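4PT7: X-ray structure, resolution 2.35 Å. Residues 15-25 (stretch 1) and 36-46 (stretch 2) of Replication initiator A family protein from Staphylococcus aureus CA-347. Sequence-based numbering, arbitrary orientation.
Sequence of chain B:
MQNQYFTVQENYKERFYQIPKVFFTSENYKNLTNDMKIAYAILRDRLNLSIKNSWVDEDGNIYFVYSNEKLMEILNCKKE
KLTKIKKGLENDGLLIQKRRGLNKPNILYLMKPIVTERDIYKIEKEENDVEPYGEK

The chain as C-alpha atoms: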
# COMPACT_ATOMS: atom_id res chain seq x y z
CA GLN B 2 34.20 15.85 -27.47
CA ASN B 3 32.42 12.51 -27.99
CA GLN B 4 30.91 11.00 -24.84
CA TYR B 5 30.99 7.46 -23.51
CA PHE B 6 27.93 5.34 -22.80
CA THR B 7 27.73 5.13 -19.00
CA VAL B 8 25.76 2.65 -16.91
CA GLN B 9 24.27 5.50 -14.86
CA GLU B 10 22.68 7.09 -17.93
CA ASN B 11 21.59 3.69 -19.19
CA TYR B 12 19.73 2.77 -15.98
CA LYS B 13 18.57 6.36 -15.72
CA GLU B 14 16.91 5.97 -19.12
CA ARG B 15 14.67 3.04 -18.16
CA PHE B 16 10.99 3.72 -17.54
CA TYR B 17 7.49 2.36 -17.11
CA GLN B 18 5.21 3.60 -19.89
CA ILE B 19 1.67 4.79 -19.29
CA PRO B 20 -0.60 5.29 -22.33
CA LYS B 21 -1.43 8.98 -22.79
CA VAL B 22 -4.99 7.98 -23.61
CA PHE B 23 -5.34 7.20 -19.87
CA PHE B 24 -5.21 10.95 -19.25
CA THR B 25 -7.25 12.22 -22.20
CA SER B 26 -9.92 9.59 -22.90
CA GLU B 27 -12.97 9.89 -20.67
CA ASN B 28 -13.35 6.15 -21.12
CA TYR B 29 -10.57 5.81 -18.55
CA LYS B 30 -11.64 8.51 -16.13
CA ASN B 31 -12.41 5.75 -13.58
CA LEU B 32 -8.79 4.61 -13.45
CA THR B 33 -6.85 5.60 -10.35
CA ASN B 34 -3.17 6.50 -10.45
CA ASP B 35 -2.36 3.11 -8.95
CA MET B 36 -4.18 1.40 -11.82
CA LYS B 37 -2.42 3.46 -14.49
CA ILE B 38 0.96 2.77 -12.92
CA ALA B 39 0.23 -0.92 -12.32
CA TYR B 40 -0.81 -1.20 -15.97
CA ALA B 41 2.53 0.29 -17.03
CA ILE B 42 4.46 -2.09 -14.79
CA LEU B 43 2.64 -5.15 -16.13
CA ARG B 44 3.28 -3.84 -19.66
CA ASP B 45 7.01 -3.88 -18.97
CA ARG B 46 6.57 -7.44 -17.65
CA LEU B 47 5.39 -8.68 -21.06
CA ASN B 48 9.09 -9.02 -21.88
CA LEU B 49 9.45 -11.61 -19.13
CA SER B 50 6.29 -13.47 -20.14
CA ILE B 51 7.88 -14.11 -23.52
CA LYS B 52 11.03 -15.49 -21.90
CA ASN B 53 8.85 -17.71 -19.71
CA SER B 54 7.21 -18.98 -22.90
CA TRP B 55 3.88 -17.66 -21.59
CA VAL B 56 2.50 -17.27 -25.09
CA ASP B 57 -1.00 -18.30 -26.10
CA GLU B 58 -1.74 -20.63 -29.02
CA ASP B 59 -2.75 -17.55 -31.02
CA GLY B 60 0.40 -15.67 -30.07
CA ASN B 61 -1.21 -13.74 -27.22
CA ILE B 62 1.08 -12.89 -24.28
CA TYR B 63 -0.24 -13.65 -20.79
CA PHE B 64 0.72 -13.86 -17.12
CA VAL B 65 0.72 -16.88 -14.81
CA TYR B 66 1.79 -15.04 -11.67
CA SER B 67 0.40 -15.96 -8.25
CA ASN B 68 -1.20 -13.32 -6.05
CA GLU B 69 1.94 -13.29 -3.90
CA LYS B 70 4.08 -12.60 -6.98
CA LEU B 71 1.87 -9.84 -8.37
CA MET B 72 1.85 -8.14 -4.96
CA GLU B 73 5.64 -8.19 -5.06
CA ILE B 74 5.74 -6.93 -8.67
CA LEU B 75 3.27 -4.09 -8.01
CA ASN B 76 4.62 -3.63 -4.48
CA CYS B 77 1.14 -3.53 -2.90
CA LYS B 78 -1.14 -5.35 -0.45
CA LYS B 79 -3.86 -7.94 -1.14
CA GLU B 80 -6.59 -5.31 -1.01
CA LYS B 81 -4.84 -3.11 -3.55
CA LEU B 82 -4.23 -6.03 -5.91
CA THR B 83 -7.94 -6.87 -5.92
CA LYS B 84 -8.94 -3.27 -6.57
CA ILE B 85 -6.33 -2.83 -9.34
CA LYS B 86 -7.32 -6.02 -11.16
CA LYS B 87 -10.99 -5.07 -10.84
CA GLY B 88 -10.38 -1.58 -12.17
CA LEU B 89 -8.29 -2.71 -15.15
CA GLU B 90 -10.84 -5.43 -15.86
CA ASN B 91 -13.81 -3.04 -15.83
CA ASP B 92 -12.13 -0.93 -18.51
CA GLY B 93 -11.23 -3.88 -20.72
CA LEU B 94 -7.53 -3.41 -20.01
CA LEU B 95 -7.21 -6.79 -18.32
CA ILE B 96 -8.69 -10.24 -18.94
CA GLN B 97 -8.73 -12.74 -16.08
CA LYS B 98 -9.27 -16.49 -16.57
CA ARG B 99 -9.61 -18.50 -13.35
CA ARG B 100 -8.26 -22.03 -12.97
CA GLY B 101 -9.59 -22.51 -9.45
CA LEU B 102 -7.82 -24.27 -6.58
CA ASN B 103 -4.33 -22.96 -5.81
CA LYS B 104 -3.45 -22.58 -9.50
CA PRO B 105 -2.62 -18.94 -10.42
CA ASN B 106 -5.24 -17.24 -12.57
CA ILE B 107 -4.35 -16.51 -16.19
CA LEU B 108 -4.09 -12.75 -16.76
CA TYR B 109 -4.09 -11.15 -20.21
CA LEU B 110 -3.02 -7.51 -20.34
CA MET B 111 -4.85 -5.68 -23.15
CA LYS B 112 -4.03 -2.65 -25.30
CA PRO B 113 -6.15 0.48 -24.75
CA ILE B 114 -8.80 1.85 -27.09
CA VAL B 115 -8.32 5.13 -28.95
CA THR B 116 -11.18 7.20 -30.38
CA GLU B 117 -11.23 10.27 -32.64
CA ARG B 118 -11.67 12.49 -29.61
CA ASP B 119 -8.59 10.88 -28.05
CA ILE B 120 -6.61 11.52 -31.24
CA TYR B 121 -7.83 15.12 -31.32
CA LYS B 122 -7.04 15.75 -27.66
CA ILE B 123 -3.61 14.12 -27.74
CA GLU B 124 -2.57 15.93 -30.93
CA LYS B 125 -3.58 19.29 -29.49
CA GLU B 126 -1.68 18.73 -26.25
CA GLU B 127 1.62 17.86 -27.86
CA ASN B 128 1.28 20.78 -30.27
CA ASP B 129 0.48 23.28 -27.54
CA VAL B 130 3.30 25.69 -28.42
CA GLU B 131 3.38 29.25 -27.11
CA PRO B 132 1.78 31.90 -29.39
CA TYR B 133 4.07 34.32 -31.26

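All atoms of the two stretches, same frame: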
# COMPACT_ATOMS: atom_id res chain seq x y z
N ARG B 15 15.59 4.18 -18.15
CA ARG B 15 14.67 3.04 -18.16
C ARG B 15 13.39 3.52 -17.48
O ARG B 15 13.44 4.14 -16.40
CB ARG B 15 15.30 1.86 -17.41
CG ARG B 15 16.61 1.42 -18.06
CD ARG B 15 17.10 0.08 -17.59
NE ARG B 15 18.38 -0.27 -18.21
CZ ARG B 15 18.93 -1.47 -18.13
NH1 ARG B 15 18.32 -2.43 -17.46
NH2 ARG B 15 20.10 -1.71 -18.71
N PHE B 16 12.25 3.25 -18.10
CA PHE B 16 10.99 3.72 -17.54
C PHE B 16 9.83 2.74 -17.67
O PHE B 16 9.94 1.70 -18.31
CB PHE B 16 10.54 5.04 -18.21
CG PHE B 16 11.66 5.90 -18.76
CD1 PHE B 16 12.34 5.51 -19.91
CD2 PHE B 16 12.03 7.10 -18.14
CE1 PHE B 16 13.37 6.31 -20.44
CE2 PHE B 16 13.05 7.90 -18.66
CZ PHE B 16 13.72 7.50 -19.82
N TYR B 17 8.73 3.10 -17.02
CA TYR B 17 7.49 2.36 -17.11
C TYR B 17 6.69 3.32 -17.97
O TYR B 17 6.75 4.54 -17.77
CB TYR B 17 6.84 2.21 -15.74
CG TYR B 17 7.52 1.17 -14.89
CD1 TYR B 17 7.94 1.48 -13.59
CD2 TYR B 17 7.78 -0.12 -15.38
CE1 TYR B 17 8.61 0.53 -12.81
CE2 TYR B 17 8.44 -1.06 -14.62
CZ TYR B 17 8.85 -0.73 -13.33
OH TYR B 17 9.49 -1.67 -12.56
N GLN B 18 5.98 2.79 -18.95
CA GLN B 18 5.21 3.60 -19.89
C GLN B 18 3.71 3.56 -19.69
O GLN B 18 3.09 2.49 -19.79
CB GLN B 18 5.53 3.17 -21.33
CG GLN B 18 6.98 3.37 -21.74
CD GLN B 18 7.30 2.74 -23.09
OE1 GLN B 18 7.96 3.36 -23.93
NE2 GLN B 18 6.84 1.50 -23.30
N ILE B 19 3.11 4.72 -19.47
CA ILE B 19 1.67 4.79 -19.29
C ILE B 19 1.06 5.42 -20.53
O ILE B 19 1.48 6.49 -20.97
CB ILE B 19 1.28 5.65 -18.07
CG1 ILE B 19 1.96 5.11 -16.81
CG2 ILE B 19 -0.24 5.61 -17.88
CD1 ILE B 19 1.78 6.00 -15.59
N PRO B 20 0.06 4.76 -21.14
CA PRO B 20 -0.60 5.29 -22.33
C PRO B 20 -1.20 6.67 -22.05
O PRO B 20 -1.90 6.85 -21.06
CB PRO B 20 -1.68 4.25 -22.61
CG PRO B 20 -1.05 2.98 -22.16
CD PRO B 20 -0.38 3.38 -20.86
N LYS B 21 -0.92 7.62 -22.93
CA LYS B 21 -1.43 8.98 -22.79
C LYS B 21 -2.95 9.00 -22.81
O LYS B 21 -3.58 9.86 -22.18
CB LYS B 21 -0.89 9.89 -23.91
CG LYS B 21 0.59 10.25 -23.79
CD LYS B 21 0.93 11.45 -24.68
CE LYS B 21 2.40 11.82 -24.56
NZ LYS B 21 2.75 13.00 -25.40
N VAL B 22 -3.54 8.06 -23.53
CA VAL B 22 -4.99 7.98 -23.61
C VAL B 22 -5.60 7.82 -22.21
O VAL B 22 -6.77 8.15 -22.01
CB VAL B 22 -5.41 6.80 -24.54
CG1 VAL B 22 -5.00 5.48 -23.94
CG2 VAL B 22 -6.91 6.84 -24.81
N PHE B 23 -4.82 7.36 -21.23
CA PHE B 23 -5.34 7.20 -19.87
C PHE B 23 -5.55 8.56 -19.21
O PHE B 23 -6.16 8.65 -18.14
CB PHE B 23 -4.38 6.36 -18.98
CG PHE B 23 -4.36 4.88 -19.31
CD1 PHE B 23 -5.18 4.37 -20.31
CD2 PHE B 23 -3.52 4.02 -18.62
CE1 PHE B 23 -5.16 3.00 -20.62
CE2 PHE B 23 -3.49 2.65 -18.92
CZ PHE B 23 -4.31 2.14 -19.92
N PHE B 24 -5.06 9.62 -19.83
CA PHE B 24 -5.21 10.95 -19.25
C PHE B 24 -6.02 11.89 -20.13
O PHE B 24 -6.25 13.04 -19.77
CB PHE B 24 -3.84 11.58 -18.97
CG PHE B 24 -2.95 10.75 -18.10
CD1 PHE B 24 -2.11 9.79 -18.65
CD2 PHE B 24 -2.93 10.94 -16.72
CE1 PHE B 24 -1.25 9.03 -17.84
CE2 PHE B 24 -2.08 10.19 -15.90
CZ PHE B 24 -1.24 9.23 -16.47
N THR B 25 -6.46 11.40 -21.28
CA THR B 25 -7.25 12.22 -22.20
C THR B 25 -8.63 11.62 -22.38
O THR B 25 -9.64 12.32 -22.24
CB THR B 25 -6.56 12.34 -23.58
OG1 THR B 25 -6.39 11.04 -24.15
CG2 THR B 25 -5.20 13.02 -23.45
N MET B 36 -3.79 2.25 -10.70
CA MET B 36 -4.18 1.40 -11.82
C MET B 36 -3.36 1.74 -13.07
O MET B 36 -2.93 0.84 -13.80
CB MET B 36 -5.67 1.60 -12.14
CG MET B 36 -6.64 0.90 -11.19
SD MET B 36 -8.33 1.49 -11.37
CE MET B 36 -8.94 1.32 -9.68
N LYS B 37 -3.19 3.03 -13.32
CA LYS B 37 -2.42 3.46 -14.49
C LYS B 37 -0.97 3.00 -14.35
O LYS B 37 -0.37 2.51 -15.30
CB LYS B 37 -2.50 4.98 -14.64
CG LYS B 37 -3.89 5.48 -14.99
CD LYS B 37 -3.97 7.00 -15.01
CE LYS B 37 -5.42 7.44 -15.12
NZ LYS B 37 -5.57 8.91 -15.07
N ILE B 38 -0.41 3.17 -13.16
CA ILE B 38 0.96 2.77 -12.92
C ILE B 38 1.10 1.25 -12.99
O ILE B 38 1.97 0.73 -13.68
CB ILE B 38 1.44 3.33 -11.56
CG1 ILE B 38 1.62 4.85 -11.69
CG2 ILE B 38 2.72 2.66 -11.11
CD1 ILE B 38 1.89 5.57 -10.39
N ALA B 39 0.21 0.53 -12.30
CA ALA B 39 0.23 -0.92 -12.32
C ALA B 39 0.19 -1.42 -13.76
O ALA B 39 0.91 -2.34 -14.14
CB ALA B 39 -0.95 -1.49 -11.54
N TYR B 40 -0.68 -0.81 -14.57
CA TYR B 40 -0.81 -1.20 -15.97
C TYR B 40 0.55 -1.08 -16.65
O TYR B 40 0.99 -1.98 -17.36
CB TYR B 40 -1.82 -0.31 -16.69
CG TYR B 40 -1.98 -0.62 -18.16
CD1 TYR B 40 -2.96 -1.51 -18.62
CD2 TYR B 40 -1.11 -0.05 -19.10
CE1 TYR B 40 -3.06 -1.83 -19.98
CE2 TYR B 40 -1.21 -0.36 -20.46
CZ TYR B 40 -2.18 -1.25 -20.88
OH TYR B 40 -2.25 -1.59 -22.21
N ALA B 41 1.23 0.05 -16.41
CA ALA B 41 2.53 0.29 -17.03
C ALA B 41 3.58 -0.72 -16.57
O ALA B 41 4.43 -1.13 -17.34
CB ALA B 41 2.98 1.71 -16.74
N ILE B 42 3.51 -1.12 -15.30
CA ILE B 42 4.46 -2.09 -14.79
C ILE B 42 4.20 -3.46 -15.41
O ILE B 42 5.14 -4.16 -15.80
CB ILE B 42 4.39 -2.20 -13.25
CG1 ILE B 42 4.80 -0.85 -12.63
CG2 ILE B 42 5.30 -3.32 -12.76
CD1 ILE B 42 4.88 -0.86 -11.12
N LEU B 43 2.94 -3.86 -15.52
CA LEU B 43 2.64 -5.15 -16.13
C LEU B 43 3.03 -5.15 -17.61
O LEU B 43 3.42 -6.18 -18.16
CB LEU B 43 1.16 -5.49 -15.97
CG LEU B 43 0.69 -5.79 -14.54
CD1 LEU B 43 -0.81 -6.07 -14.54
CD2 LEU B 43 1.44 -6.99 -13.99
N ARG B 44 2.93 -3.98 -18.25
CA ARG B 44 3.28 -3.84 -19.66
C ARG B 44 4.76 -4.17 -19.84
O ARG B 44 5.14 -4.88 -20.77
CB ARG B 44 3.00 -2.40 -20.13
CG ARG B 44 3.48 -2.11 -21.54
CD ARG B 44 3.22 -0.67 -21.93
NE ARG B 44 2.51 -0.65 -23.20
CZ ARG B 44 3.09 -0.72 -24.38
NH1 ARG B 44 2.34 -0.73 -25.47
NH2 ARG B 44 4.41 -0.72 -24.49
N ASP B 45 5.58 -3.64 -18.94
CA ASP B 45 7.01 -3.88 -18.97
C ASP B 45 7.27 -5.37 -18.72
O ASP B 45 8.25 -5.92 -19.20
CB ASP B 45 7.69 -3.03 -17.89
CG ASP B 45 9.18 -3.25 -17.83
OD1 ASP B 45 9.91 -2.73 -18.70
OD2 ASP B 45 9.64 -3.96 -16.90
N ARG B 46 6.39 -6.02 -17.96
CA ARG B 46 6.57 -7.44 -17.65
C ARG B 46 6.36 -8.37 -18.84
O ARG B 46 6.82 -9.50 -18.82
CB ARG B 46 5.63 -7.86 -16.51
CG ARG B 46 6.21 -7.65 -15.13
CD ARG B 46 7.03 -8.83 -14.67
NE ARG B 46 7.91 -8.43 -13.59
CZ ARG B 46 8.60 -9.27 -12.82
NH1 ARG B 46 8.51 -10.59 -13.01
NH2 ARG B 46 9.38 -8.79 -11.86
O HOH W 1 11.08 -3.52 -13.93
O HOH W 2 5.82 0.09 -19.31

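This is a mainly apolar packing of a short strand and the turn that follows it against one side of a helix, pinned at one end by a lysine hydrogen bond and bridged by water at two other points. Strand 16-20 crosses helix 36-46 obliquely, with 121° between their N-to-C directions and a closest axis approach of 6.7 Å. Where the two backbones come nearest, the helix presents Ala41, whose single methyl group suits so close an approach. Its CA lies 5.1 Å from the CA of Ile19, and its CB points toward the strand, reaching to 3.2 Å from Gln18 O and 3.6 Å from Ile19 CG1. The methyl group thus rests against backbone as well as side chain.

Tyr17 and Ile19 pack around this alanine. The Tyr17 ring packs against the helix, with Ile42 CG1 over one face, 3.8 Å from the ring centroid and only 3° off the normal, a nearly ideal CH-pi arrangement. The flat aromatic face suits the aliphatic isoleucine, while Asp45 CB meets the ring edge at 3.8 Å from Tyr17 CD2. The phenol also gives this buried residue a polar tip: Tyr17 OH is 2.8 Å from a water, which in turn donates a weak hydrogen bond to Asp45 OD2 at 3.3 Å. Ile19 sets out sideways from the strand, but its extended m,t side chain brings the end nearer the helix, where CD1 lies 4.1 Å from Ile38 CG1. A branched aliphatic chain is well suited to filling such a space between helical side chains.

A second water joins the backbones directly. It accepts from Gln18 N at 2.7 Å and donates to Ala41 O at 2.7 Å. Ala41 O is also the acceptor for Asp45 N in the helix, at 3.2 Å, so the carbonyl serves the helix and the water together. Farther out, Gln18 NE2 comes within 3.5 Å of Arg44 NH2; both groups are nitrogen donors, and the approach is a contact without a hydrogen bond.

Beyond the strand, the chain turns, with Phe23 N donating to Pro20 O at 3.0 Å, and Phe23 is carried toward the helix. There its edge meets the face of Tyr40: the centroids are 5.0 Å apart, the planes stand at 76°, and Phe23 CE2 is 3.6 Å from Tyr40 CD2. In this geometry the slightly positive ring hydrogens of one aromatic ring approach the electron-rich face of the other. Pro20, compact and apolar, adds a contact of 3.8 Å from its CG to Tyr40 CE2.

Lys37 completes the contact. Its fully extended side chain passes the two phenylalanines, with CG 3.9 Å from Phe23 CD2 and CD 4.2 Å from the Phe24 ring centroid, off-centre. The long methylene chain supplies apolar surface, and the ammonium at its tip donates a hydrogen bond from Lys37 NZ to Phe23 O at 3.1 Å, tying the helix to the turn.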